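Local coordinates for protein beta-1,4-galactanase (PDB 1HJQ) that hydrolyses the beta-1,4-galactosidic linkages of type I arabinogalactans as a family 53 glycoside hydrolase, at residues Gly75-Phe80 / Ile129-Asn134; Asn134-Gly139 / Asn189-Asn194; Arg155-Ala160 / Gly199-Ser204; Lys174-Leu179 / Phe206-Val211. All coordinates share one frame; numbering follows the deposited sequence.

How the contacts relate
Contact 1 comes first along the chain, pairing the third and fourth strands of the barrel and closing a loop that holds helix 102-123. It ends at Asn134, which also begins contact 2, where the loop after strand 129-132 meets helix 185-198. Contact 3 joins helix 150-165 to the loop beyond helix 185-198, and contact 4 pairs the fifth and sixth strands, closing the beta-alpha-beta unit around helix 185-198. Contacts 2, 3 and 4 cross one another: their first segments come in that order, and so do their second. Met176 links contact 4 to strand 129-132, while Leu157 packs on Ile136 and Trp191, and Phe201 on Val177 and Phe206, tying contact 3 to contacts 2 and 4.

Contact 1 (Gly75-Phe80 / Ile129-Asn134); sequences GLYINF and IVSIGN
Tyr77, Ile78 and Asn79 pair with Ile129, Val130 and Ser131 as adjacent parallel strands, the third and fourth of the closed eight-stranded barrel. The strand axes run only 8° apart. Four backbone bonds alternate between them: Ile129 N to Leu76 O, Ile78 N to Ile129 O, Ser131 N to Ile78 O and, longest at 3.3 Å, Phe80 N to Ser131 O. On the inner side, CG2 of Ile129 lies over one face of the Tyr77 ring, 4.0 Å from its centroid and displaced toward the rim, while Ser131 CB sits at the ring edge. Phe294 meets the same ring edge-to-face. The hydroxyl of Ser131, held between its own N and carbonyl carbon (chi1 74°), donates from OG to Gly133 O at 2.9 Å and so fastens the turn beyond the strand. On the outer side Val130 CG1 approaches Phe80 CD2 at 3.6 Å, and both side chains lie against Met117 of helix 102-123. Past Gly133, the ND2 of Asn134 is bonded to Ala87 O. The Asn134-Glu135 pair, an asparagine just before the probable proton donor after the fourth strand, is characteristic of the clan GH-A TIM-barrel active site.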
loop_
_atom_site.group_PDB
_atom_site.type_symbol
_atom_site.label_atom_id
_atom_site.label_comp_id
_atom_site.label_asym_id
_atom_site.label_seq_id
_atom_site.Cartn_x
_atom_site.Cartn_y
_atom_site.Cartn_z
ATOM N N GLY A 75 5.776 10.473 -7.583
ATOM C CA GLY A 75 4.413 10.164 -7.967
ATOM C C GLY A 75 3.579 9.893 -6.728
ATOM O O GLY A 75 4.114 9.713 -5.623
ATOM N N LEU A 76 2.267 9.833 -6.910
ATOM C CA LEU A 76 1.362 9.622 -5.800
ATOM C C LEU A 76 0.482 8.374 -5.918
ATOM O O LEU A 76 -0.118 8.109 -6.958
ATOM C CB LEU A 76 0.480 10.863 -5.645
ATOM C CG LEU A 76 -0.558 10.866 -4.526
ATOM C CD1 LEU A 76 0.147 10.777 -3.172
ATOM C CD2 LEU A 76 -1.390 12.130 -4.617
ATOM N N TYR A 77 0.412 7.619 -4.829
ATOM C CA TYR A 77 -0.395 6.409 -4.741
ATOM C C TYR A 77 -1.248 6.601 -3.476
ATOM O O TYR A 77 -0.747 6.507 -2.343
ATOM C CB TYR A 77 0.544 5.192 -4.639
ATOM C CG TYR A 77 -0.053 3.852 -4.208
ATOM C CD1 TYR A 77 -1.409 3.706 -3.891
ATOM C CD2 TYR A 77 0.775 2.736 -4.057
ATOM C CE1 TYR A 77 -1.912 2.487 -3.428
ATOM C CE2 TYR A 77 0.285 1.513 -3.595
ATOM C CZ TYR A 77 -1.053 1.392 -3.278
ATOM O OH TYR A 77 -1.511 0.187 -2.784
ATOM N N ILE A 78 -2.526 6.914 -3.685
ATOM C CA ILE A 78 -3.468 7.134 -2.590
ATOM C C ILE A 78 -4.053 5.798 -2.156
ATOM O O ILE A 78 -4.618 5.065 -2.960
ATOM C CB ILE A 78 -4.615 8.092 -3.012
ATOM C CG1 ILE A 78 -4.057 9.499 -3.261
ATOM C CG2 ILE A 78 -5.696 8.132 -1.928
ATOM C CD1 ILE A 78 -3.581 10.227 -2.009
ATOM N N ASN A 79 -3.911 5.503 -0.870
ATOM C CA ASN A 79 -4.371 4.253 -0.284
ATOM C C ASN A 79 -5.546 4.467 0.669
ATOM O O ASN A 79 -5.351 4.782 1.842
ATOM C CB ASN A 79 -3.181 3.618 0.444
ATOM C CG ASN A 79 -3.573 2.496 1.386
ATOM O OD1 ASN A 79 -2.920 2.306 2.403
ATOM N ND2 ASN A 79 -4.617 1.745 1.052
ATOM N N PHE A 80 -6.761 4.300 0.151
ATOM C CA PHE A 80 -7.986 4.457 0.936
ATOM C C PHE A 80 -8.189 3.279 1.867
ATOM O O PHE A 80 -8.133 2.138 1.424
ATOM C CB PHE A 80 -9.220 4.520 0.028
ATOM C CG PHE A 80 -9.471 5.868 -0.577
ATOM C CD1 PHE A 80 -9.640 6.989 0.234
ATOM C CD2 PHE A 80 -9.550 6.020 -1.957
ATOM C CE1 PHE A 80 -9.880 8.240 -0.319
ATOM C CE2 PHE A 80 -9.790 7.270 -2.516
ATOM C CZ PHE A 80 -9.954 8.382 -1.691
ATOM N N ILE A 129 -2.071 6.417 -8.611
ATOM C CA ILE A 129 -2.661 5.129 -8.270
ATOM C C ILE A 129 -3.588 5.329 -7.080
ATOM O O ILE A 129 -3.290 6.119 -6.183
ATOM C CB ILE A 129 -1.609 4.090 -7.860
ATOM C CG1 ILE A 129 -0.692 3.769 -9.034
ATOM C CG2 ILE A 129 -2.299 2.823 -7.392
ATOM C CD1 ILE A 129 0.408 2.799 -8.674
ATOM N N VAL A 130 -4.710 4.615 -7.080
ATOM C CA VAL A 130 -5.678 4.684 -5.991
ATOM C C VAL A 130 -6.152 3.277 -5.665
ATOM O O VAL A 130 -6.664 2.575 -6.539
ATOM C CB VAL A 130 -6.944 5.490 -6.367
ATOM C CG1 VAL A 130 -7.820 5.676 -5.139
ATOM C CG2 VAL A 130 -6.569 6.827 -6.945
ATOM N N SER A 131 -5.973 2.851 -4.422
ATOM C CA SER A 131 -6.462 1.534 -4.041
ATOM C C SER A 131 -7.777 1.793 -3.331
ATOM O O SER A 131 -7.843 2.590 -2.396
ATOM C CB SER A 131 -5.485 0.801 -3.106
ATOM O OG SER A 131 -5.503 1.333 -1.796
ATOM N N ILE A 132 -8.837 1.155 -3.805
ATOM C CA ILE A 132 -10.127 1.330 -3.182
ATOM C C ILE A 132 -10.239 0.328 -2.037
ATOM O O ILE A 132 -10.932 -0.685 -2.127
ATOM C CB ILE A 132 -11.250 1.133 -4.210
ATOM C CG1 ILE A 132 -10.954 -0.091 -5.080
ATOM C CG2 ILE A 132 -11.368 2.372 -5.082
ATOM C CD1 ILE A 132 -12.044 -0.406 -6.080
ATOM N N GLY A 133 -9.527 0.620 -0.957
ATOM C CA GLY A 133 -9.531 -0.251 0.200
ATOM C C GLY A 133 -8.106 -0.626 0.550
ATOM O O GLY A 133 -7.190 -0.359 -0.233
ATOM N N ASN A 134 -7.915 -1.233 1.721
ATOM C CA ASN A 134 -6.586 -1.651 2.162
ATOM C C ASN A 134 -6.614 -3.088 2.680
ATOM O O ASN A 134 -7.222 -3.365 3.715
ATOM C CB ASN A 134 -6.077 -0.740 3.273
ATOM C CG ASN A 134 -4.626 -1.020 3.628
ATOM O OD1 ASN A 134 -3.714 -0.638 2.893
ATOM N ND2 ASN A 134 -4.407 -1.713 4.750
#

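Contact 2 (Asn134-Gly139 / Asn189-Asn194); sequences NEITQG and NWWYTN
Trp191 of helix 185-198 presents the pyrrole edge of its indole to the backbone of Ile136 and Thr137, and this buried end of the contact is the tightly packed one. Thr137 O lies near the ring plane, 3.1 Å from Trp191 CD1. Ile136 O stands at an oblique angle to the ring, 3.2 Å from Trp191 NE1. Gly139 N donates to Ile136 O at 2.7 Å, closing a compact turn. At the benzo end the same indole meets an aliphatic partner: with CG1 placed between the backbone N and the carbonyl carbon (chi1 57°), Ile136 extends its CD1 to 3.9 Å from Trp191 CZ2. Leu157 of helix 150-165 packs against both of these side chains. The buried Thr137 turns away from the helix, and its OG1 is bonded to Asp180.

Towards solvent the fit is looser. The partly exposed Trp190 brings CZ3 to 3.7 Å from Thr137 O, and its CH2 is 4.1 Å from Gln138 NE2. The Gln138 amide plane is turned about 20° from that of the Trp190 indole, though the two side chains cross at about a right angle; Thr147 fixes the amide through a hydrogen bond to OE1. Trp150 meets both indoles edge-to-face. Along the helix, Asn194 ND2 bonds back to Trp190 O at 2.7 Å. The arrangement is that of a beta-alpha loop of a TIM barrel, here the one after the fourth strand, which carries the probable proton donor Glu135 and is backed by a helix of the outer layer.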
loop_
_atom_site.group_PDB
_atom_site.type_symbol
_atom_site.label_atom_id
_atom_site.label_comp_id
_atom_site.label_asym_id
_atom_site.label_seq_id
_atom_site.Cartn_x
_atom_site.Cartn_y
_atom_site.Cartn_z
ATOM N N ASN A 134 -7.915 -1.233 1.721
ATOM C CA ASN A 134 -6.586 -1.651 2.162
ATOM C C ASN A 134 -6.614 -3.088 2.680
ATOM O O ASN A 134 -7.222 -3.365 3.715
ATOM C CB ASN A 134 -6.077 -0.740 3.273
ATOM C CG ASN A 134 -4.626 -1.020 3.628
ATOM O OD1 ASN A 134 -3.714 -0.638 2.893
ATOM N ND2 ASN A 134 -4.407 -1.713 4.750
ATOM N N GLU A 135 -5.939 -3.992 1.973
ATOM C CA GLU A 135 -5.901 -5.400 2.361
ATOM C C GLU A 135 -7.324 -5.875 2.656
ATOM O O GLU A 135 -7.593 -6.423 3.728
ATOM C CB GLU A 135 -5.025 -5.606 3.610
ATOM C CG GLU A 135 -3.567 -5.194 3.453
ATOM C CD GLU A 135 -2.661 -5.765 4.552
ATOM O OE1 GLU A 135 -3.005 -5.642 5.745
ATOM O OE2 GLU A 135 -1.597 -6.331 4.223
ATOM N N ILE A 136 -8.228 -5.656 1.704
ATOM C CA ILE A 136 -9.623 -6.041 1.867
ATOM C C ILE A 136 -9.917 -7.523 1.608
ATOM O O ILE A 136 -10.996 -7.868 1.136
ATOM C CB ILE A 136 -10.540 -5.176 0.966
ATOM C CG1 ILE A 136 -10.113 -5.295 -0.505
ATOM C CG2 ILE A 136 -10.478 -3.726 1.424
ATOM C CD1 ILE A 136 -10.960 -4.468 -1.488
ATOM N N THR A 137 -8.969 -8.394 1.949
ATOM C CA THR A 137 -9.128 -9.833 1.752
ATOM C C THR A 137 -10.402 -10.390 2.383
ATOM O O THR A 137 -11.028 -11.294 1.831
ATOM C CB THR A 137 -7.956 -10.611 2.341
ATOM O OG1 THR A 137 -6.724 -10.000 1.941
ATOM C CG2 THR A 137 -7.993 -12.039 1.855
ATOM N N GLN A 138 -10.766 -9.880 3.555
ATOM C CA GLN A 138 -11.983 -10.333 4.223
ATOM C C GLN A 138 -13.064 -9.281 3.999
ATOM O O GLN A 138 -13.988 -9.131 4.806
ATOM C CB GLN A 138 -11.755 -10.529 5.728
ATOM C CG GLN A 138 -10.775 -11.645 6.091
ATOM C CD GLN A 138 -11.055 -12.955 5.353
ATOM O OE1 GLN A 138 -12.167 -13.487 5.394
ATOM N NE2 GLN A 138 -10.035 -13.481 4.676
ATOM N N GLY A 139 -12.930 -8.550 2.896
ATOM C CA GLY A 139 -13.900 -7.522 2.572
ATOM C C GLY A 139 -13.590 -6.178 3.209
ATOM O O GLY A 139 -12.509 -5.979 3.767
ATOM N N ASN A 189 -7.216 -16.016 -5.767
ATOM C CA ASN A 189 -8.133 -16.653 -6.719
ATOM C C ASN A 189 -9.549 -16.688 -6.145
ATOM O O ASN A 189 -10.484 -16.264 -6.819
ATOM C CB ASN A 189 -7.640 -18.084 -7.074
ATOM C CG ASN A 189 -8.474 -18.743 -8.180
ATOM O OD1 ASN A 189 -9.215 -18.058 -8.886
ATOM N ND2 ASN A 189 -8.337 -20.065 -8.347
ATOM N N TRP A 190 -9.702 -17.219 -4.932
ATOM C CA TRP A 190 -10.991 -17.286 -4.237
ATOM C C TRP A 190 -11.671 -15.905 -4.190
ATOM O O TRP A 190 -12.834 -15.732 -4.569
ATOM C CB TRP A 190 -10.726 -17.802 -2.822
ATOM C CG TRP A 190 -11.768 -17.522 -1.802
ATOM C CD1 TRP A 190 -12.939 -18.188 -1.635
ATOM C CD2 TRP A 190 -11.697 -16.554 -0.744
ATOM N NE1 TRP A 190 -13.604 -17.707 -0.533
ATOM C CE2 TRP A 190 -12.863 -16.703 0.033
ATOM C CE3 TRP A 190 -10.760 -15.578 -0.376
ATOM C CZ2 TRP A 190 -13.122 -15.912 1.163
ATOM C CZ3 TRP A 190 -11.018 -14.786 0.755
ATOM C CH2 TRP A 190 -12.190 -14.964 1.506
ATOM N N TRP A 191 -10.930 -14.916 -3.719
ATOM C CA TRP A 191 -11.456 -13.569 -3.611
ATOM C C TRP A 191 -11.947 -12.971 -4.933
ATOM O O TRP A 191 -13.139 -12.687 -5.095
ATOM C CB TRP A 191 -10.406 -12.638 -3.017
ATOM C CG TRP A 191 -11.008 -11.398 -2.464
ATOM C CD1 TRP A 191 -11.480 -11.211 -1.196
ATOM C CD2 TRP A 191 -11.231 -10.169 -3.161
ATOM N NE1 TRP A 191 -11.981 -9.940 -1.056
ATOM C CE2 TRP A 191 -11.840 -9.276 -2.249
ATOM C CE3 TRP A 191 -10.978 -9.734 -4.467
ATOM C CZ2 TRP A 191 -12.196 -7.973 -2.600
ATOM C CZ3 TRP A 191 -11.331 -8.447 -4.815
ATOM C CH2 TRP A 191 -11.935 -7.577 -3.884
ATOM N N TYR A 192 -11.030 -12.764 -5.874
ATOM C CA TYR A 192 -11.400 -12.168 -7.156
ATOM C C TYR A 192 -12.492 -12.946 -7.883
ATOM O O TYR A 192 -13.403 -12.353 -8.468
ATOM C CB TYR A 192 -10.157 -12.014 -8.044
ATOM C CG TYR A 192 -9.246 -10.875 -7.618
ATOM C CD1 TYR A 192 -9.639 -9.537 -7.780
ATOM C CD2 TYR A 192 -8.000 -11.130 -7.048
ATOM C CE1 TYR A 192 -8.814 -8.490 -7.386
ATOM C CE2 TYR A 192 -7.163 -10.092 -6.648
ATOM C CZ TYR A 192 -7.573 -8.772 -6.820
ATOM O OH TYR A 192 -6.737 -7.742 -6.442
ATOM N N THR A 193 -12.408 -14.269 -7.842
ATOM C CA THR A 193 -13.409 -15.093 -8.495
ATOM C C THR A 193 -14.789 -14.748 -7.940
ATOM O O THR A 193 -15.710 -14.394 -8.681
ATOM C CB THR A 193 -13.133 -16.592 -8.260
ATOM O OG1 THR A 193 -11.953 -16.975 -8.980
ATOM C CG2 THR A 193 -14.327 -17.443 -8.724
ATOM N N ASN A 194 -14.925 -14.847 -6.625
ATOM C CA ASN A 194 -16.193 -14.548 -5.989
ATOM C C ASN A 194 -16.669 -13.116 -6.210
ATOM O O ASN A 194 -17.854 -12.894 -6.449
ATOM C CB ASN A 194 -16.109 -14.851 -4.499
ATOM C CG ASN A 194 -16.175 -16.332 -4.208
ATOM O OD1 ASN A 194 -17.192 -16.978 -4.467
ATOM N ND2 ASN A 194 -15.096 -16.884 -3.668
#

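Contact 3 (Arg155-Ala160 / Gly199-Ser204); sequences RLLHSA and GPFEMS
Arg155 and His158, a helical turn apart, face Pro200 and Phe201, with CA atoms 5.2 Å apart for Arg155 and Pro200 and 4.7 Å for His158 and Phe201. The contact lies in the outer layer of the TIM barrel, where helix 150-165 meets the loop leading from helix 185-198 to strand 208-212. Gly199 leaves the preceding helix with a positive phi (122°), a backbone conformation in which a CB would press on the preceding carbonyl O, and the chain then passes helix 150-165 at Pro200 and Phe201. Pro200 rests its CB on the Arg155 backbone, 3.9 Å from CA.

Phe201 carries the buried half. Its CG lies anti to the backbone N (chi1 -167°), which directs the ring inward under Leu157; CB of that leucine stands over the ring face, 3.7 Å from the centroid, in a CH-pi contact. Val195 and Leu196 of helix 185-198 also touch the ring, and Phe206 meets it at a shallow angle. An alanine at Phe201 would probably open a gap between Leu157 and Phe206 and leave the leucine without its aromatic support.

Nearer the surface, His158 lies beside the Pro200 carbonyl, and Glu202 OE2 stays 4.9 Å from His158 ND1. The polar tie comes from Asp205 just beyond the segment: its OD2 accepts hydrogen bonds from both His158 ND1 and the backbone N of Glu202.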
loop_
_atom_site.group_PDB
_atom_site.type_symbol
_atom_site.label_atom_id
_atom_site.label_comp_id
_atom_site.label_asym_id
_atom_site.label_seq_id
_atom_site.Cartn_x
_atom_site.Cartn_y
_atom_site.Cartn_z
ATOM N N ARG A 155 -20.489 -4.691 -5.167
ATOM C CA ARG A 155 -21.400 -3.561 -5.181
ATOM C C ARG A 155 -20.651 -2.338 -4.630
ATOM O O ARG A 155 -20.640 -1.261 -5.227
ATOM C CB ARG A 155 -22.600 -3.930 -4.307
ATOM C CG ARG A 155 -23.765 -3.009 -4.367
ATOM C CD ARG A 155 -24.447 -2.989 -5.721
ATOM N NE ARG A 155 -25.371 -1.868 -5.715
ATOM C CZ ARG A 155 -26.559 -1.886 -5.124
ATOM N NH1 ARG A 155 -26.987 -2.984 -4.511
ATOM N NH2 ARG A 155 -27.289 -0.781 -5.085
ATOM N N LEU A 156 -19.993 -2.520 -3.495
ATOM C CA LEU A 156 -19.251 -1.430 -2.887
ATOM C C LEU A 156 -18.076 -0.965 -3.735
ATOM O O LEU A 156 -17.876 0.232 -3.926
ATOM C CB LEU A 156 -18.763 -1.842 -1.495
ATOM C CG LEU A 156 -19.883 -1.842 -0.457
ATOM C CD1 LEU A 156 -19.366 -2.374 0.863
ATOM C CD2 LEU A 156 -20.431 -0.426 -0.301
ATOM N N LEU A 157 -17.300 -1.906 -4.249
ATOM C CA LEU A 157 -16.142 -1.544 -5.044
ATOM C C LEU A 157 -16.532 -0.822 -6.325
ATOM O O LEU A 157 -15.888 0.150 -6.714
ATOM C CB LEU A 157 -15.308 -2.787 -5.343
ATOM C CG LEU A 157 -14.841 -3.515 -4.072
ATOM C CD1 LEU A 157 -14.072 -4.783 -4.439
ATOM C CD2 LEU A 157 -13.993 -2.578 -3.230
ATOM N N HIS A 158 -17.596 -1.279 -6.977
ATOM C CA HIS A 158 -18.039 -0.632 -8.204
ATOM C C HIS A 158 -18.278 0.856 -7.943
ATOM O O HIS A 158 -17.790 1.713 -8.681
ATOM C CB HIS A 158 -19.326 -1.268 -8.721
ATOM C CG HIS A 158 -19.893 -0.572 -9.916
ATOM N ND1 HIS A 158 -19.302 -0.631 -11.164
ATOM C CD2 HIS A 158 -20.955 0.260 -10.046
ATOM C CE1 HIS A 158 -19.973 0.134 -12.003
ATOM N NE2 HIS A 158 -20.982 0.688 -11.350
ATOM N N SER A 159 -19.026 1.153 -6.885
ATOM C CA SER A 159 -19.327 2.530 -6.524
ATOM C C SER A 159 -18.056 3.326 -6.256
ATOM O O SER A 159 -17.924 4.470 -6.700
ATOM C CB SER A 159 -20.217 2.571 -5.284
ATOM O OG SER A 159 -21.466 1.962 -5.535
ATOM N N ALA A 160 -17.123 2.719 -5.527
ATOM C CA ALA A 160 -15.861 3.375 -5.204
ATOM C C ALA A 160 -15.040 3.622 -6.459
ATOM O O ALA A 160 -14.459 4.694 -6.638
ATOM C CB ALA A 160 -15.073 2.531 -4.234
ATOM N N GLY A 199 -21.140 -9.508 -10.625
ATOM C CA GLY A 199 -21.679 -8.697 -11.702
ATOM C C GLY A 199 -21.481 -7.197 -11.525
ATOM O O GLY A 199 -20.994 -6.533 -12.440
ATOM N N PRO A 200 -21.838 -6.630 -10.360
ATOM C CA PRO A 200 -21.680 -5.193 -10.120
ATOM C C PRO A 200 -20.259 -4.664 -10.334
ATOM O O PRO A 200 -20.074 -3.606 -10.942
ATOM C CB PRO A 200 -22.151 -5.044 -8.680
ATOM C CG PRO A 200 -23.193 -6.112 -8.566
ATOM C CD PRO A 200 -22.496 -7.274 -9.210
ATOM N N PHE A 201 -19.256 -5.385 -9.833
ATOM C CA PHE A 201 -17.868 -4.959 -10.011
ATOM C C PHE A 201 -17.349 -5.579 -11.297
ATOM O O PHE A 201 -17.082 -6.777 -11.355
ATOM C CB PHE A 201 -17.009 -5.415 -8.835
ATOM C CG PHE A 201 -15.653 -4.770 -8.791
ATOM C CD1 PHE A 201 -15.526 -3.390 -8.887
ATOM C CD2 PHE A 201 -14.510 -5.536 -8.607
ATOM C CE1 PHE A 201 -14.287 -2.782 -8.795
ATOM C CE2 PHE A 201 -13.256 -4.936 -8.512
ATOM C CZ PHE A 201 -13.145 -3.556 -8.605
ATOM N N GLU A 202 -17.200 -4.753 -12.324
ATOM C CA GLU A 202 -16.766 -5.228 -13.626
ATOM C C GLU A 202 -15.272 -5.194 -13.871
ATOM O O GLU A 202 -14.531 -4.474 -13.205
ATOM C CB GLU A 202 -17.458 -4.423 -14.717
ATOM C CG GLU A 202 -18.944 -4.232 -14.489
ATOM C CD GLU A 202 -19.640 -3.647 -15.702
ATOM O OE1 GLU A 202 -19.666 -4.332 -16.752
ATOM O OE2 GLU A 202 -20.152 -2.511 -15.608
ATOM N N MET A 203 -14.842 -5.971 -14.855
ATOM C CA MET A 203 -13.440 -6.038 -15.217
ATOM C C MET A 203 -12.896 -4.672 -15.616
ATOM O O MET A 203 -11.724 -4.380 -15.390
ATOM C CB MET A 203 -13.240 -7.026 -16.362
ATOM C CG MET A 203 -13.497 -8.462 -15.973
ATOM S SD MET A 203 -12.485 -8.951 -14.569
ATOM C CE MET A 203 -10.865 -8.948 -15.349
ATOM N N SER A 204 -13.742 -3.831 -16.198
ATOM C CA SER A 204 -13.295 -2.508 -16.617
ATOM C C SER A 204 -13.331 -1.481 -15.485
ATOM O O SER A 204 -12.981 -0.320 -15.694
ATOM C CB SER A 204 -14.139 -2.010 -17.798
ATOM O OG SER A 204 -15.513 -1.918 -17.463
#

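Contact 4 (Lys174-Leu179 / Phe206-Val211); sequences KIMVHL and FDMMGV
Met176 holds its CG anti to the backbone N (chi1 172°), whereas Met208 holds its CG anti to the carbonyl carbon (chi1 -56°). Across the parallel strands Met176 CB meets Met208 CB at 3.6 Å. Met176 bends at its last torsion, so that CE reaches Met208 SD at 3.9 Å while its own SD lies 3.8 Å from Gly210 CA. Gly210, with no side chain, lets the sulphur lie against its CA. An alanine in place of Met176 would probably open a gap above Gly210 and leave Met208 SD without the methyl that packs on it from this side.

These are the fifth and sixth barrel strands, joined as a beta-alpha-beta unit through helix 185-198. The backbone ladder runs Val177 N to Met208 O, Gly210 N to Val177 O and Leu179 N to Gly210 O. At its start Ile175 O accepts from both Asp207 N and Met208 N, each at 2.7 Å, and Asp207 OD2 takes Ile175 N on its anti side at 2.8 Å in an almost straight bond (170°). Phe206 CD2 packs on Val177 CG2 at 3.9 Å. Lys174 NZ forms a salt bridge with Glu240. At the far end His178 NE2 is bonded to Glu245 OE2, consistent with His178, carried on the fifth strand, helping to orient the probable nucleophile.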
loop_
_atom_site.group_PDB
_atom_site.type_symbol
_atom_site.label_atom_id
_atom_site.label_comp_id
_atom_site.label_asym_id
_atom_site.label_seq_id
_atom_site.Cartn_x
_atom_site.Cartn_y
_atom_site.Cartn_z
ATOM N N LYS A 174 -4.783 4.881 -11.927
ATOM C CA LYS A 174 -5.075 3.475 -12.104
ATOM C C LYS A 174 -5.783 3.039 -10.835
ATOM O O LYS A 174 -5.330 3.328 -9.730
ATOM C CB LYS A 174 -3.781 2.689 -12.291
ATOM C CG LYS A 174 -2.995 3.143 -13.500
ATOM C CD LYS A 174 -1.790 2.270 -13.771
ATOM C CE LYS A 174 -1.139 2.669 -15.083
ATOM N NZ LYS A 174 -0.127 1.670 -15.510
ATOM N N ILE A 175 -6.908 2.364 -10.991
ATOM C CA ILE A 175 -7.662 1.912 -9.839
ATOM C C ILE A 175 -7.141 0.545 -9.429
ATOM O O ILE A 175 -7.042 -0.364 -10.251
ATOM C CB ILE A 175 -9.157 1.860 -10.168
ATOM C CG1 ILE A 175 -9.615 3.258 -10.606
ATOM C CG2 ILE A 175 -9.938 1.383 -8.953
ATOM C CD1 ILE A 175 -11.011 3.313 -11.204
ATOM N N MET A 176 -6.804 0.416 -8.151
ATOM C CA MET A 176 -6.244 -0.818 -7.626
ATOM C C MET A 176 -7.053 -1.474 -6.508
ATOM O O MET A 176 -7.662 -0.798 -5.684
ATOM C CB MET A 176 -4.822 -0.545 -7.106
ATOM C CG MET A 176 -4.195 -1.709 -6.358
ATOM S SD MET A 176 -2.794 -1.217 -5.349
ATOM C CE MET A 176 -1.559 -0.856 -6.622
ATOM N N VAL A 177 -7.058 -2.804 -6.507
ATOM C CA VAL A 177 -7.721 -3.586 -5.470
ATOM C C VAL A 177 -6.552 -4.212 -4.722
ATOM O O VAL A 177 -5.698 -4.870 -5.319
ATOM C CB VAL A 177 -8.645 -4.676 -6.057
ATOM C CG1 VAL A 177 -9.096 -5.630 -4.945
ATOM C CG2 VAL A 177 -9.866 -4.019 -6.697
ATOM N N HIS A 178 -6.513 -3.972 -3.418
ATOM C CA HIS A 178 -5.429 -4.435 -2.564
ATOM C C HIS A 178 -5.819 -5.552 -1.602
ATOM O O HIS A 178 -6.726 -5.400 -0.781
ATOM C CB HIS A 178 -4.875 -3.224 -1.796
ATOM C CG HIS A 178 -3.821 -3.561 -0.787
ATOM N ND1 HIS A 178 -3.076 -4.718 -0.843
ATOM C CD2 HIS A 178 -3.372 -2.873 0.289
ATOM C CE1 HIS A 178 -2.214 -4.732 0.159
ATOM N NE2 HIS A 178 -2.373 -3.624 0.860
ATOM N N LEU A 179 -5.119 -6.675 -1.723
ATOM C CA LEU A 179 -5.338 -7.846 -0.879
ATOM C C LEU A 179 -4.010 -8.176 -0.220
ATOM O O LEU A 179 -2.958 -7.862 -0.770
ATOM C CB LEU A 179 -5.781 -9.036 -1.731
ATOM C CG LEU A 179 -7.261 -9.296 -2.019
ATOM C CD1 LEU A 179 -7.971 -8.032 -2.402
ATOM C CD2 LEU A 179 -7.361 -10.328 -3.129
ATOM N N PHE A 206 -11.535 -1.706 -12.644
ATOM C CA PHE A 206 -10.236 -1.541 -12.004
ATOM C C PHE A 206 -9.090 -1.861 -12.937
ATOM O O PHE A 206 -9.274 -2.508 -13.959
ATOM C CB PHE A 206 -10.132 -2.362 -10.712
ATOM C CG PHE A 206 -10.049 -3.841 -10.916
ATOM C CD1 PHE A 206 -11.107 -4.546 -11.474
ATOM C CD2 PHE A 206 -8.938 -4.547 -10.466
ATOM C CE1 PHE A 206 -11.061 -5.938 -11.572
ATOM C CE2 PHE A 206 -8.883 -5.927 -10.560
ATOM C CZ PHE A 206 -9.949 -6.625 -11.111
ATOM N N ASP A 207 -7.900 -1.403 -12.575
ATOM C CA ASP A 207 -6.732 -1.596 -13.424
ATOM C C ASP A 207 -5.590 -2.358 -12.778
ATOM O O ASP A 207 -4.801 -3.008 -13.463
ATOM C CB ASP A 207 -6.218 -0.229 -13.874
ATOM C CG ASP A 207 -7.338 0.687 -14.323
ATOM O OD1 ASP A 207 -8.017 0.352 -15.315
ATOM O OD2 ASP A 207 -7.547 1.736 -13.681
ATOM N N MET A 208 -5.496 -2.282 -11.462
ATOM C CA MET A 208 -4.405 -2.953 -10.781
ATOM C C MET A 208 -4.851 -3.880 -9.673
ATOM O O MET A 208 -5.948 -3.759 -9.125
ATOM C CB MET A 208 -3.432 -1.925 -10.184
ATOM C CG MET A 208 -2.850 -0.922 -11.174
ATOM S SD MET A 208 -1.597 0.158 -10.428
ATOM C CE MET A 208 -0.177 -0.921 -10.474
ATOM N N MET A 209 -3.971 -4.820 -9.367
ATOM C CA MET A 209 -4.168 -5.762 -8.294
ATOM C C MET A 209 -2.874 -5.633 -7.503
ATOM O O MET A 209 -1.793 -5.982 -7.999
ATOM C CB MET A 209 -4.343 -7.183 -8.826
ATOM C CG MET A 209 -5.710 -7.450 -9.436
ATOM S SD MET A 209 -5.920 -9.183 -9.940
ATOM C CE MET A 209 -7.596 -9.165 -10.636
ATOM N N GLY A 210 -2.985 -5.078 -6.296
ATOM C CA GLY A 210 -1.824 -4.908 -5.439
ATOM C C GLY A 210 -1.830 -5.969 -4.356
ATOM O O GLY A 210 -2.895 -6.458 -3.988
ATOM N N VAL A 211 -0.653 -6.335 -3.846
ATOM C CA VAL A 211 -0.570 -7.351 -2.802
ATOM C C VAL A 211 0.470 -7.042 -1.745
ATOM O O VAL A 211 1.482 -6.407 -2.014
ATOM C CB VAL A 211 -0.221 -8.746 -3.373
ATOM C CG1 VAL A 211 -1.197 -9.120 -4.459
ATOM C CG2 VAL A 211 1.208 -8.761 -3.901
#